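Local coordinates for protein AtxE2 (Asticcacaulis excentricus, PDB 5TXE) that hydrolyses the isopeptide bond of the lasso peptides astexin-2 and astexin-3, recognising their threaded shape and turning them into linear peptides, at residues L603-D608 against I631-E636; W134-T139 against L179-L184; N277-T282 against Q477-P482. The protein carries 1 engineered substitution. All coordinates share one frame; numbering follows the deposited sequence.

Interaction 1. Residues L603-D608 against I631-E636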
ATOM      1  N   LEU A 603      16.360 -15.952   3.081  1.00 20.01           N
ATOM      2  CA  LEU A 603      16.991 -14.681   2.950  1.00 20.92           C
ATOM      3  C   LEU A 603      16.134 -13.599   3.558  1.00 22.01           C
ATOM      4  O   LEU A 603      14.968 -13.485   3.189  1.00 23.15           O
ATOM      5  CB  LEU A 603      17.242 -14.373   1.506  1.00 21.31           C
ATOM      6  CG  LEU A 603      17.814 -12.992   1.216  1.00 21.41           C
ATOM      7  CD1 LEU A 603      19.214 -12.863   1.709  1.00 22.02           C
ATOM      8  CD2 LEU A 603      17.845 -12.793  -0.284  1.00 23.32           C
ATOM      9  N   ILE A 604      16.706 -12.789   4.465  1.00 20.24           N
ATOM     10  CA  ILE A 604      15.978 -11.650   5.057  1.00 21.04           C
ATOM     11  C   ILE A 604      16.618 -10.336   4.581  1.00 19.69           C
ATOM     12  O   ILE A 604      17.815 -10.094   4.810  1.00 21.71           O
ATOM     13  CB  ILE A 604      16.018 -11.703   6.603  1.00 22.25           C
ATOM     14  CG1 ILE A 604      15.532 -13.075   7.117  1.00 23.68           C
ATOM     15  CG2 ILE A 604      15.176 -10.637   7.239  1.00 19.95           C
ATOM     16  CD1 ILE A 604      16.032 -13.409   8.514  1.00 24.91           C
ATOM     17  N   GLN A 605      15.829  -9.480   3.960  1.00 18.31           N
ATOM     18  CA  GLN A 605      16.351  -8.243   3.408  1.00 19.43           C
ATOM     19  C   GLN A 605      15.692  -7.152   4.185  1.00 21.41           C
ATOM     20  O   GLN A 605      14.602  -6.670   3.815  1.00 21.13           O
ATOM     21  CB  GLN A 605      16.051  -8.163   1.927  1.00 19.34           C
ATOM     22  CG  GLN A 605      16.818  -9.210   1.130  1.00 19.65           C
ATOM     23  CD  GLN A 605      17.167  -8.787  -0.276  1.00 22.59           C
ATOM     24  OE1 GLN A 605      18.126  -7.997  -0.477  1.00 26.94           O
ATOM     25  NE2 GLN A 605      16.477  -9.354  -1.273  1.00 20.95           N
ATOM     26  N   SER A 606      16.305  -6.789   5.311  1.00 19.53           N
ATOM     27  CA  SER A 606      15.646  -5.934   6.290  1.00 20.42           C
ATOM     28  C   SER A 606      16.099  -4.482   6.258  1.00 18.77           C
ATOM     29  O   SER A 606      17.262  -4.195   6.036  1.00 20.48           O
ATOM     30  CB  SER A 606      15.929  -6.508   7.695  1.00 20.89           C
ATOM     31  OG  SER A 606      15.247  -5.812   8.708  1.00 20.91           O
ATOM     32  N   ALA A 607      15.179  -3.582   6.538  1.00 19.49           N
ATOM     33  CA  ALA A 607      15.518  -2.216   6.925  1.00 19.22           C
ATOM     34  C   ALA A 607      16.249  -2.227   8.250  1.00 19.76           C
ATOM     35  O   ALA A 607      15.960  -3.093   9.087  1.00 21.35           O
ATOM     36  CB  ALA A 607      14.258  -1.398   7.062  1.00 19.78           C
ATOM     37  N   ASP A 608      17.220  -1.328   8.427  1.00 18.89           N
ATOM     38  CA  ASP A 608      17.839  -1.163   9.707  1.00 19.93           C
ATOM     39  C   ASP A 608      16.808  -0.906  10.780  1.00 21.58           C
ATOM     40  O   ASP A 608      16.949  -1.334  11.922  1.00 23.39           O
ATOM     41  CB  ASP A 608      18.952  -0.097   9.735  1.00 21.05           C
ATOM     42  CG  ASP A 608      18.512   1.286   9.249  1.00 23.31           C
ATOM     43  OD1 ASP A 608      17.335   1.535   8.818  1.00 24.08           O
ATOM     44  OD2 ASP A 608      19.408   2.165   9.292  1.00 26.92           O
ATOM     45  N   ILE A 631      20.386  -9.355   5.420  1.00 20.08           N
ATOM     46  CA  ILE A 631      20.947  -8.217   4.769  1.00 18.64           C
ATOM     47  C   ILE A 631      20.355  -7.034   5.448  1.00 18.36           C
ATOM     48  O   ILE A 631      19.180  -7.021   5.721  1.00 20.17           O
ATOM     49  CB  ILE A 631      20.554  -8.123   3.298  1.00 19.44           C
ATOM     50  CG1 ILE A 631      20.873  -9.416   2.546  1.00 19.64           C
ATOM     51  CG2 ILE A 631      21.261  -6.967   2.595  1.00 20.46           C
ATOM     52  CD1 ILE A 631      22.367  -9.804   2.416  1.00 18.10           C
ATOM     53  N   ILE A 632      21.158  -6.001   5.705  1.00 17.59           N
ATOM     54  CA  ILE A 632      20.648  -4.807   6.352  1.00 17.32           C
ATOM     55  C   ILE A 632      20.787  -3.606   5.447  1.00 18.72           C
ATOM     56  O   ILE A 632      21.866  -3.379   4.910  1.00 18.09           O
ATOM     57  CB  ILE A 632      21.452  -4.590   7.651  1.00 19.68           C
ATOM     58  CG1 ILE A 632      21.149  -5.749   8.578  1.00 20.85           C
ATOM     59  CG2 ILE A 632      21.076  -3.255   8.344  1.00 20.41           C
ATOM     60  CD1 ILE A 632      22.232  -5.915   9.568  1.00 23.72           C
ATOM     61  N   TYR A 633      19.739  -2.777   5.342  1.00 19.67           N
ATOM     62  CA  TYR A 633      19.801  -1.536   4.558  1.00 19.96           C
ATOM     63  C   TYR A 633      19.697  -0.308   5.439  1.00 18.35           C
ATOM     64  O   TYR A 633      18.744  -0.189   6.240  1.00 19.80           O
ATOM     65  CB  TYR A 633      18.626  -1.547   3.534  1.00 21.33           C
ATOM     66  CG  TYR A 633      18.729  -2.604   2.447  1.00 21.27           C
ATOM     67  CD1 TYR A 633      18.298  -3.910   2.640  1.00 22.76           C
ATOM     68  CD2 TYR A 633      19.255  -2.304   1.250  1.00 23.09           C
ATOM     69  CE1 TYR A 633      18.420  -4.866   1.661  1.00 22.03           C
ATOM     70  CE2 TYR A 633      19.395  -3.259   0.261  1.00 23.94           C
ATOM     71  CZ  TYR A 633      18.973  -4.537   0.466  1.00 22.85           C
ATOM     72  OH  TYR A 633      19.087  -5.440  -0.610  1.00 21.27           O
ATOM     73  N   PRO A 634      20.598   0.666   5.265  1.00 17.20           N
ATOM     74  CA  PRO A 634      20.585   1.833   6.134  1.00 19.07           C
ATOM     75  C   PRO A 634      19.521   2.862   5.823  1.00 20.02           C
ATOM     76  O   PRO A 634      19.151   3.071   4.647  1.00 21.18           O
ATOM     77  CB  PRO A 634      21.959   2.456   5.919  1.00 19.93           C
ATOM     78  CG  PRO A 634      22.286   2.069   4.489  1.00 19.78           C
ATOM     79  CD  PRO A 634      21.708   0.692   4.321  1.00 17.69           C
ATOM     80  N   ASN A 635      19.052   3.531   6.879  1.00 19.71           N
ATOM     81  CA  ASN A 635      18.058   4.576   6.772  1.00 20.49           C
ATOM     82  C   ASN A 635      16.820   4.130   5.911  1.00 22.08           C
ATOM     83  O   ASN A 635      16.406   4.835   4.985  1.00 21.15           O
ATOM     84  CB  ASN A 635      18.696   5.842   6.191  1.00 21.14           C
ATOM     85  CG  ASN A 635      17.756   7.035   6.288  1.00 25.00           C
ATOM     86  OD1 ASN A 635      16.861   7.033   7.105  1.00 28.27           O
ATOM     87  ND2 ASN A 635      17.890   7.994   5.408  1.00 25.56           N
ATOM     88  N   GLU A 636      16.240   2.982   6.264  1.00 19.76           N
ATOM     89  CA  GLU A 636      15.132   2.454   5.550  1.00 20.76           C
ATOM     90  C   GLU A 636      13.977   2.206   6.504  1.00 23.03           C
ATOM     91  O   GLU A 636      14.112   2.342   7.689  1.00 22.56           O
ATOM     92  CB  GLU A 636      15.488   1.156   4.883  1.00 19.63           C
ATOM     93  CG  GLU A 636      16.164   1.320   3.548  1.00 18.97           C
ATOM     94  CD  GLU A 636      15.231   1.911   2.501  1.00 20.43           C
ATOM     95  OE1 GLU A 636      14.054   2.146   2.815  1.00 19.06           O
ATOM     96  OE2 GLU A 636      15.713   2.176   1.359  1.00 20.55           O
TER
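D608, I631 and Y633 have the largest shares of the surface buried where two parallel strands of the alpha/beta-hydrolase sheet pair. Their axes cross at -21°, and I631 begins the pairing: its N-H meets I604 O at 2.7 Å, nearly along the carbonyl axis, while I631 O accepts from S606 N. The I631 and L603 side chains cross obliquely, with I631 CG1 3.9 Å from L603 CD1. Y633 continues the ladder, its N donating to S606 O at 2.9 Å and its O accepting from D608 N. With CG anti to its carbonyl carbon, the Y633 ring reaches back along the sheet face that carries Q605, A607 and I631. There Y633 OH donates to Q605 OE1 at 2.7 Å, arriving above the plane of an amide turned 41° from the ring. R652 NH1 also donates to Q605 OE1, so a buried carbonyl is held by two donors. Beyond the strand, D608 takes over. Its CG sits in the crowded position between backbone N and carbonyl carbon, which turns the carboxylate onto the chain after Y633. D608 OD1 accepts from E636 N at 3.1 Å, almost straight at 176°, and OD2 from N635 N at 2.8 Å, both from above the carboxylate plane; two such donors probably favour the charged form. The loop held by D608 runs on to H638, and helix 608-611 carries E610, both inferred charge-relay residues. Strand 602-607 lies between 545-548 and the outermost 628-633, with helix 643-662 packed over the Q605 and Y633 face.

Interaction 2. Residues W134-T139 against L179-L184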
ATOM      1  N   TRP A 134      -6.201  23.671  -6.608  1.00 29.09           N
ATOM      2  CA  TRP A 134      -6.334  24.739  -7.598  1.00 32.26           C
ATOM      3  C   TRP A 134      -6.855  26.030  -6.953  1.00 30.66           C
ATOM      4  O   TRP A 134      -7.760  26.000  -6.134  1.00 36.02           O
ATOM      5  CB  TRP A 134      -7.285  24.347  -8.677  1.00 29.12           C
ATOM      6  CG  TRP A 134      -6.791  23.306  -9.531  1.00 28.91           C
ATOM      7  CD1 TRP A 134      -6.885  21.972  -9.301  1.00 29.97           C
ATOM      8  CD2 TRP A 134      -6.226  23.450 -10.852  1.00 28.30           C
ATOM      9  NE1 TRP A 134      -6.404  21.278 -10.385  1.00 30.75           N
ATOM     10  CE2 TRP A 134      -5.977  22.178 -11.338  1.00 28.94           C
ATOM     11  CE3 TRP A 134      -5.870  24.543 -11.645  1.00 32.91           C
ATOM     12  CZ2 TRP A 134      -5.404  21.959 -12.578  1.00 29.54           C
ATOM     13  CZ3 TRP A 134      -5.297  24.321 -12.892  1.00 29.23           C
ATOM     14  CH2 TRP A 134      -5.080  23.046 -13.341  1.00 30.58           C
ATOM     15  N   SER A 135      -6.288  27.166  -7.328  1.00 30.49           N
ATOM     16  CA  SER A 135      -6.866  28.469  -6.942  1.00 30.73           C
ATOM     17  C   SER A 135      -8.238  28.594  -7.664  1.00 28.45           C
ATOM     18  O   SER A 135      -8.443  27.932  -8.654  1.00 29.80           O
ATOM     19  CB  SER A 135      -5.967  29.620  -7.360  1.00 32.44           C
ATOM     20  OG  SER A 135      -5.709  29.575  -8.764  1.00 35.17           O
ATOM     21  N   PRO A 136      -9.184  29.381  -7.119  1.00 32.88           N
ATOM     22  CA  PRO A 136     -10.544  29.542  -7.712  1.00 36.11           C
ATOM     23  C   PRO A 136     -10.484  30.030  -9.141  1.00 37.90           C
ATOM     24  O   PRO A 136     -11.259  29.599  -9.954  1.00 40.91           O
ATOM     25  CB  PRO A 136     -11.205  30.594  -6.825  1.00 39.57           C
ATOM     26  CG  PRO A 136     -10.489  30.478  -5.493  1.00 40.65           C
ATOM     27  CD  PRO A 136      -9.067  30.034  -5.800  1.00 35.02           C
ATOM     28  N   SER A 137      -9.511  30.880  -9.454  1.00 38.64           N
ATOM     29  CA  SER A 137      -9.322  31.322 -10.849  1.00 39.45           C
ATOM     30  C   SER A 137      -8.808  30.240 -11.799  1.00 39.85           C
ATOM     31  O   SER A 137      -8.770  30.422 -13.020  1.00 34.14           O
ATOM     32  CB  SER A 137      -8.315  32.478 -10.886  1.00 42.26           C
ATOM     33  OG  SER A 137      -7.017  32.051 -10.448  1.00 47.02           O
ATOM     34  N   GLY A 138      -8.311  29.134 -11.257  1.00 39.41           N
ATOM     35  CA  GLY A 138      -7.744  28.098 -12.117  1.00 36.32           C
ATOM     36  C   GLY A 138      -6.335  28.381 -12.611  1.00 34.01           C
ATOM     37  O   GLY A 138      -5.854  27.686 -13.498  1.00 33.57           O
ATOM     38  N   THR A 139      -5.657  29.362 -12.035  1.00 34.73           N
ATOM     39  CA  THR A 139      -4.341  29.749 -12.575  1.00 43.30           C
ATOM     40  C   THR A 139      -3.126  29.256 -11.751  1.00 42.74           C
ATOM     41  O   THR A 139      -2.020  29.288 -12.247  1.00 37.79           O
ATOM     42  CB  THR A 139      -4.186  31.291 -12.693  1.00 43.20           C
ATOM     43  OG1 THR A 139      -4.392  31.874 -11.411  1.00 40.23           O
ATOM     44  CG2 THR A 139      -5.173  31.897 -13.712  1.00 47.47           C
ATOM     45  N   LEU A 179      -8.430  30.019   0.266  1.00 35.12           N
ATOM     46  CA  LEU A 179      -9.640  30.721   0.690  1.00 38.49           C
ATOM     47  C   LEU A 179     -10.164  31.669  -0.432  1.00 41.99           C
ATOM     48  O   LEU A 179     -11.365  31.811  -0.586  1.00 48.58           O
ATOM     49  CB  LEU A 179      -9.432  31.484   1.979  1.00 39.70           C
ATOM     50  CG  LEU A 179      -9.121  30.663   3.235  1.00 42.16           C
ATOM     51  CD1 LEU A 179      -8.992  31.555   4.472  1.00 38.89           C
ATOM     52  CD2 LEU A 179     -10.197  29.621   3.447  1.00 42.20           C
ATOM     53  N   ASP A 180      -9.261  32.257  -1.206  1.00 41.92           N
ATOM     54  CA  ASP A 180      -9.571  32.972  -2.434  1.00 44.63           C
ATOM     55  C   ASP A 180      -8.292  32.990  -3.254  1.00 48.45           C
ATOM     56  O   ASP A 180      -7.312  32.403  -2.835  1.00 46.26           O
ATOM     57  CB  ASP A 180     -10.115  34.388  -2.144  1.00 48.74           C
ATOM     58  CG  ASP A 180      -9.128  35.284  -1.397  1.00 49.82           C
ATOM     59  OD1 ASP A 180      -7.921  35.267  -1.692  1.00 52.33           O
ATOM     60  OD2 ASP A 180      -9.561  36.001  -0.477  1.00 42.96           O
ATOM     61  N   ASP A 181      -8.256  33.684  -4.384  1.00 46.85           N
ATOM     62  CA  ASP A 181      -7.067  33.667  -5.224  1.00 46.27           C
ATOM     63  C   ASP A 181      -5.730  34.136  -4.608  1.00 42.22           C
ATOM     64  O   ASP A 181      -4.677  33.824  -5.160  1.00 40.86           O
ATOM     65  CB  ASP A 181      -7.308  34.423  -6.522  1.00 50.38           C
ATOM     66  CG  ASP A 181      -8.243  33.680  -7.453  1.00 54.50           C
ATOM     67  OD1 ASP A 181      -8.086  32.436  -7.619  1.00 56.16           O
ATOM     68  OD2 ASP A 181      -9.122  34.347  -8.041  1.00 61.41           O
ATOM     69  N   ASN A 182      -5.780  34.852  -3.495  1.00 39.01           N
ATOM     70  CA  ASN A 182      -4.605  35.431  -2.864  1.00 45.66           C
ATOM     71  C   ASN A 182      -4.459  35.039  -1.411  1.00 43.42           C
ATOM     72  O   ASN A 182      -3.654  35.631  -0.694  1.00 42.03           O
ATOM     73  CB  ASN A 182      -4.718  36.976  -2.913  1.00 53.06           C
ATOM     74  CG  ASN A 182      -4.860  37.486  -4.327  1.00 62.30           C
ATOM     75  OD1 ASN A 182      -3.913  37.379  -5.128  1.00 68.66           O
ATOM     76  ND2 ASN A 182      -6.064  37.964  -4.681  1.00 58.12           N
ATOM     77  N   THR A 183      -5.224  34.052  -0.952  1.00 38.93           N
ATOM     78  CA  THR A 183      -5.219  33.756   0.468  1.00 39.81           C
ATOM     79  C   THR A 183      -5.222  32.254   0.690  1.00 36.73           C
ATOM     80  O   THR A 183      -5.983  31.541   0.030  1.00 32.19           O
ATOM     81  CB  THR A 183      -6.458  34.368   1.099  1.00 42.91           C
ATOM     82  OG1 THR A 183      -6.556  35.752   0.718  1.00 49.40           O
ATOM     83  CG2 THR A 183      -6.412  34.232   2.567  1.00 42.33           C
ATOM     84  N   LEU A 184      -4.360  31.775   1.596  1.00 35.07           N
ATOM     85  CA  LEU A 184      -4.200  30.336   1.843  1.00 34.13           C
ATOM     86  C   LEU A 184      -4.393  30.103   3.303  1.00 32.08           C
ATOM     87  O   LEU A 184      -3.885  30.847   4.141  1.00 32.56           O
ATOM     88  CB  LEU A 184      -2.791  29.825   1.450  1.00 34.96           C
ATOM     89  CG  LEU A 184      -2.405  29.811  -0.017  1.00 35.42           C
ATOM     90  CD1 LEU A 184      -0.914  29.549  -0.132  1.00 36.64           C
ATOM     91  CD2 LEU A 184      -3.166  28.736  -0.761  1.00 36.56           C
TER
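Two type I turns, S135 to G138 and D180 to T183, approach each other with the CA atoms of S135 and D181 5.5 Å apart. One carboxylate joins them. D181 holds CG anti to its own carbonyl carbon, chi1 -71°, and its tip swings across to the other turn. There D181 OD1 accepts the N-H of S137 at 2.8 Å, using the syn lone pair, with an angle of 158° at the hydrogen. S137 OG lies 3.0 Å from the same D181 OD1, but its proton has another acceptor within reach; T139 OG1, hydrogen-bonded to S137 OG at 2.8 Å, extends the polar cluster. P136 and D181 run antiparallel alongside each other, so that P136 CD comes 3.2 Å from D181 OD1, with CB and CG also close to that oxygen. S135 adds its CB, while its hydroxyl is engaged chiefly by H140 N. An alanine at D181 would remove the acceptor for S137 N and would probably loosen the hold between the two turns. Within its own turn, D180 forms an Asx turn: D180 OD1 accepts from N182 N through its anti lone pair, and also from T183 OG1 at 2.8 Å, above the carboxylate plane. A classic beta bulge sets L179 and D180 across from the single residue T183. The contact lies at the surface between neighbouring four-stranded antiparallel sheets, consistent with adjacent blades of the beta-propeller known in the prolyl oligopeptidase family. The S135 turn links strands 133-134 and 140-147, the D180 turn is the hairpin between 173-178 and 183-188, and W178 of strand 173-178 packs against S135 and P136.

Interaction 3. Residues N277-T282 against Q477-P482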
ATOM      1  N   ASN A 277     -22.655  -4.401  13.172  1.00 87.80           N
ATOM      2  CA  ASN A 277     -21.962  -5.503  12.494  1.00 73.97           C
ATOM      3  C   ASN A 277     -21.158  -5.016  11.300  1.00 72.36           C
ATOM      4  O   ASN A 277     -21.693  -4.758  10.240  1.00 79.65           O
ATOM      5  CB  ASN A 277     -22.934  -6.586  12.032  1.00 70.98           C
ATOM      6  CG  ASN A 277     -22.235  -7.746  11.359  1.00 69.06           C
ATOM      7  OD1 ASN A 277     -21.000  -7.784  11.234  1.00 76.62           O
ATOM      8  ND2 ASN A 277     -23.007  -8.713  10.947  1.00 58.72           N
ATOM      9  N   ILE A 278     -19.846  -4.926  11.464  1.00 70.38           N
ATOM     10  CA  ILE A 278     -18.973  -4.404  10.407  1.00 63.68           C
ATOM     11  C   ILE A 278     -18.900  -5.307   9.157  1.00 54.40           C
ATOM     12  O   ILE A 278     -18.403  -4.903   8.137  1.00 56.05           O
ATOM     13  CB  ILE A 278     -17.525  -4.152  10.923  1.00 71.21           C
ATOM     14  CG1 ILE A 278     -16.818  -5.495  11.223  1.00 74.16           C
ATOM     15  CG2 ILE A 278     -17.533  -3.220  12.139  1.00 70.27           C
ATOM     16  CD1 ILE A 278     -15.381  -5.375  11.687  1.00 72.94           C
ATOM     17  N   ASN A 279     -19.354  -6.541   9.229  1.00 49.01           N
ATOM     18  CA  ASN A 279     -19.251  -7.411   8.068  1.00 49.54           C
ATOM     19  C   ASN A 279     -20.541  -7.557   7.328  1.00 49.46           C
ATOM     20  O   ASN A 279     -20.588  -8.195   6.291  1.00 48.84           O
ATOM     21  CB  ASN A 279     -18.721  -8.773   8.487  1.00 53.58           C
ATOM     22  CG  ASN A 279     -17.311  -8.669   9.077  1.00 57.64           C
ATOM     23  OD1 ASN A 279     -16.553  -7.742   8.731  1.00 51.90           O
ATOM     24  ND2 ASN A 279     -16.976  -9.577  10.002  1.00 54.59           N
ATOM     25  N   ALA A 280     -21.590  -6.940   7.848  1.00 57.01           N
ATOM     26  CA  ALA A 280     -22.831  -6.842   7.113  1.00 56.33           C
ATOM     27  C   ALA A 280     -22.592  -5.926   5.926  1.00 46.39           C
ATOM     28  O   ALA A 280     -21.954  -4.872   6.023  1.00 40.76           O
ATOM     29  CB  ALA A 280     -23.958  -6.294   7.982  1.00 60.80           C
ATOM     30  N   PRO A 281     -23.109  -6.334   4.790  1.00 45.27           N
ATOM     31  CA  PRO A 281     -23.004  -5.523   3.585  1.00 44.04           C
ATOM     32  C   PRO A 281     -23.744  -4.186   3.715  1.00 45.19           C
ATOM     33  O   PRO A 281     -24.744  -4.087   4.422  1.00 40.27           O
ATOM     34  CB  PRO A 281     -23.631  -6.414   2.508  1.00 42.01           C
ATOM     35  CG  PRO A 281     -24.576  -7.283   3.254  1.00 45.38           C
ATOM     36  CD  PRO A 281     -24.017  -7.484   4.635  1.00 46.89           C
ATOM     37  N   THR A 282     -23.216  -3.152   3.074  1.00 41.81           N
ATOM     38  CA  THR A 282     -23.873  -1.869   3.054  1.00 38.10           C
ATOM     39  C   THR A 282     -24.729  -1.863   1.840  1.00 37.35           C
ATOM     40  O   THR A 282     -24.469  -2.619   0.880  1.00 32.02           O
ATOM     41  CB  THR A 282     -22.873  -0.698   2.944  1.00 39.22           C
ATOM     42  OG1 THR A 282     -22.285  -0.671   1.633  1.00 41.97           O
ATOM     43  CG2 THR A 282     -21.813  -0.831   3.987  1.00 42.87           C
ATOM     44  N   GLN A 477     -18.611 -13.428   9.771  1.00 65.11           N
ATOM     45  CA  GLN A 477     -19.362 -13.577  11.016  1.00 58.40           C
ATOM     46  C   GLN A 477     -19.606 -12.194  11.617  1.00 61.18           C
ATOM     47  O   GLN A 477     -19.018 -11.198  11.174  1.00 63.02           O
ATOM     48  CB  GLN A 477     -18.575 -14.473  11.996  1.00 61.42           C
ATOM     49  CG  GLN A 477     -18.375 -15.915  11.505  1.00 66.96           C
ATOM     50  CD  GLN A 477     -17.163 -16.672  12.108  1.00 69.98           C
ATOM     51  OE1 GLN A 477     -16.345 -16.125  12.860  1.00 61.97           O
ATOM     52  NE2 GLN A 477     -17.054 -17.950  11.758  1.00 71.29           N
ATOM     53  N   ARG A 478     -20.453 -12.134  12.644  1.00 64.14           N
ATOM     54  CA  ARG A 478     -20.804 -10.868  13.304  1.00 68.08           C
ATOM     55  C   ARG A 478     -19.672 -10.378  14.196  1.00 64.00           C
ATOM     56  O   ARG A 478     -19.214 -11.127  15.054  1.00 63.08           O
ATOM     57  CB  ARG A 478     -22.064 -11.034  14.179  1.00 84.40           C
ATOM     58  CG  ARG A 478     -22.746  -9.700  14.548  1.00 94.84           C
ATOM     59  CD  ARG A 478     -23.598  -9.744  15.828  1.00 96.49           C
ATOM     60  NE  ARG A 478     -23.396  -8.540  16.646  1.00 95.80           N
ATOM     61  CZ  ARG A 478     -23.803  -7.310  16.327  1.00 99.77           C
ATOM     62  NH1 ARG A 478     -24.456  -7.073  15.197  1.00 99.81           N
ATOM     63  NH2 ARG A 478     -23.550  -6.305  17.156  1.00 99.56           N
ATOM     64  N   PHE A 479     -19.236  -9.138  13.992  1.00 55.56           N
ATOM     65  CA  PHE A 479     -18.249  -8.491  14.863  1.00 58.97           C
ATOM     66  C   PHE A 479     -18.531  -7.011  14.953  1.00 63.54           C
ATOM     67  O   PHE A 479     -18.903  -6.409  13.952  1.00 63.21           O
ATOM     68  CB  PHE A 479     -16.807  -8.712  14.340  1.00 55.95           C
ATOM     69  CG  PHE A 479     -16.291 -10.094  14.605  1.00 49.00           C
ATOM     70  CD1 PHE A 479     -15.895 -10.449  15.902  1.00 48.98           C
ATOM     71  CD2 PHE A 479     -16.278 -11.057  13.615  1.00 44.36           C
ATOM     72  CE1 PHE A 479     -15.472 -11.730  16.181  1.00 45.08           C
ATOM     73  CE2 PHE A 479     -15.831 -12.345  13.882  1.00 44.39           C
ATOM     74  CZ  PHE A 479     -15.450 -12.686  15.173  1.00 43.55           C
ATOM     75  N   THR A 480     -18.352  -6.428  16.140  1.00 71.23           N
ATOM     76  CA  THR A 480     -18.648  -5.006  16.349  1.00 72.13           C
ATOM     77  C   THR A 480     -17.401  -4.150  16.217  1.00 76.76           C
ATOM     78  O   THR A 480     -17.501  -2.917  16.226  1.00 68.00           O
ATOM     79  CB  THR A 480     -19.297  -4.747  17.731  1.00 79.10           C
ATOM     80  OG1 THR A 480     -18.343  -4.960  18.776  1.00 76.91           O
ATOM     81  CG2 THR A 480     -20.497  -5.680  17.952  1.00 78.39           C
ATOM     82  N   SER A 481     -16.236  -4.799  16.089  1.00 68.33           N
ATOM     83  CA  SER A 481     -14.962  -4.086  16.006  1.00 66.94           C
ATOM     84  C   SER A 481     -13.956  -4.833  15.146  1.00 67.49           C
ATOM     85  O   SER A 481     -13.881  -6.050  15.216  1.00 56.64           O
ATOM     86  CB  SER A 481     -14.390  -3.948  17.408  1.00 72.81           C
ATOM     87  OG  SER A 481     -13.060  -3.485  17.376  1.00 76.78           O
ATOM     88  N   PRO A 482     -13.158  -4.114  14.326  1.00 74.00           N
ATOM     89  CA  PRO A 482     -12.119  -4.830  13.546  1.00 73.06           C
ATOM     90  C   PRO A 482     -11.024  -5.425  14.464  1.00 62.50           C
ATOM     91  O   PRO A 482     -10.379  -6.418  14.097  1.00 48.18           O
ATOM     92  CB  PRO A 482     -11.554  -3.747  12.603  1.00 73.34           C
ATOM     93  CG  PRO A 482     -11.880  -2.441  13.267  1.00 76.37           C
ATOM     94  CD  PRO A 482     -13.153  -2.664  14.050  1.00 76.90           C
TER
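An Asx turn at N277, overlapping a type I turn from N277 to A280, shapes a loop of the four-stranded antiparallel sheet 261-295, consistent with a blade of the family's beta-propeller, where it meets the segment entering helix 482-490 of the hydrolase part. N277 OD1 accepts from N279 N at 2.9 Å, fixing the loop, and I278 N then donates to F479 O at 3.0 Å, nearly along the carbonyl axis. The I278 CB lies 4.0 Å from F479 O, and CG1, in the crowded position between backbone N and carbonyl carbon, closes on that same oxygen at 3.6 Å. The CG2 branch lies alongside, near F479 O and T480 O. Extended beyond CG1, the terminal I278 CD1 reaches the start of the helix, 3.7 Å from P482 N and close to S481 C. P482, which I278 touches, also packs on an apolar side chain of the bound peptide. S481, at the N-cap, accepts from I483 N with its OG. On the other flank, R478 crosses N277 obliquely, its NH1 3.5 Å from N277 CB, with amide and guanidinium planes 65° apart; the charge is paired with D274. N279 completes the junction beside F479: its ND2 lies at the edge of the phenyl ring, also binds Q485 OE1, and donates to Q477 O at 2.9 Å, nearly along the C=O axis.

The three contacts trace a change of chemistry with position. Interaction 1, partly buried, belongs to the hydrolase sheet and relies on a regular backbone ladder, finished by side-chain bonds near the inferred charge-relay residues. Interactions 2 and 3 lie at the surface and pair loops or turns, so isolated polar links replace the ladder: a carboxylate in interaction 2, an amide and a backbone N-H in interaction 3, with aliphatic packing added. Interaction 2 joins two neighbouring antiparallel sheets, whereas interaction 3 brings the loop of a probable propeller blade to a helix start of the hydrolase part, beside the bound peptide. No two hold the same elements; their nearest atoms are about 26 to 29 Å apart.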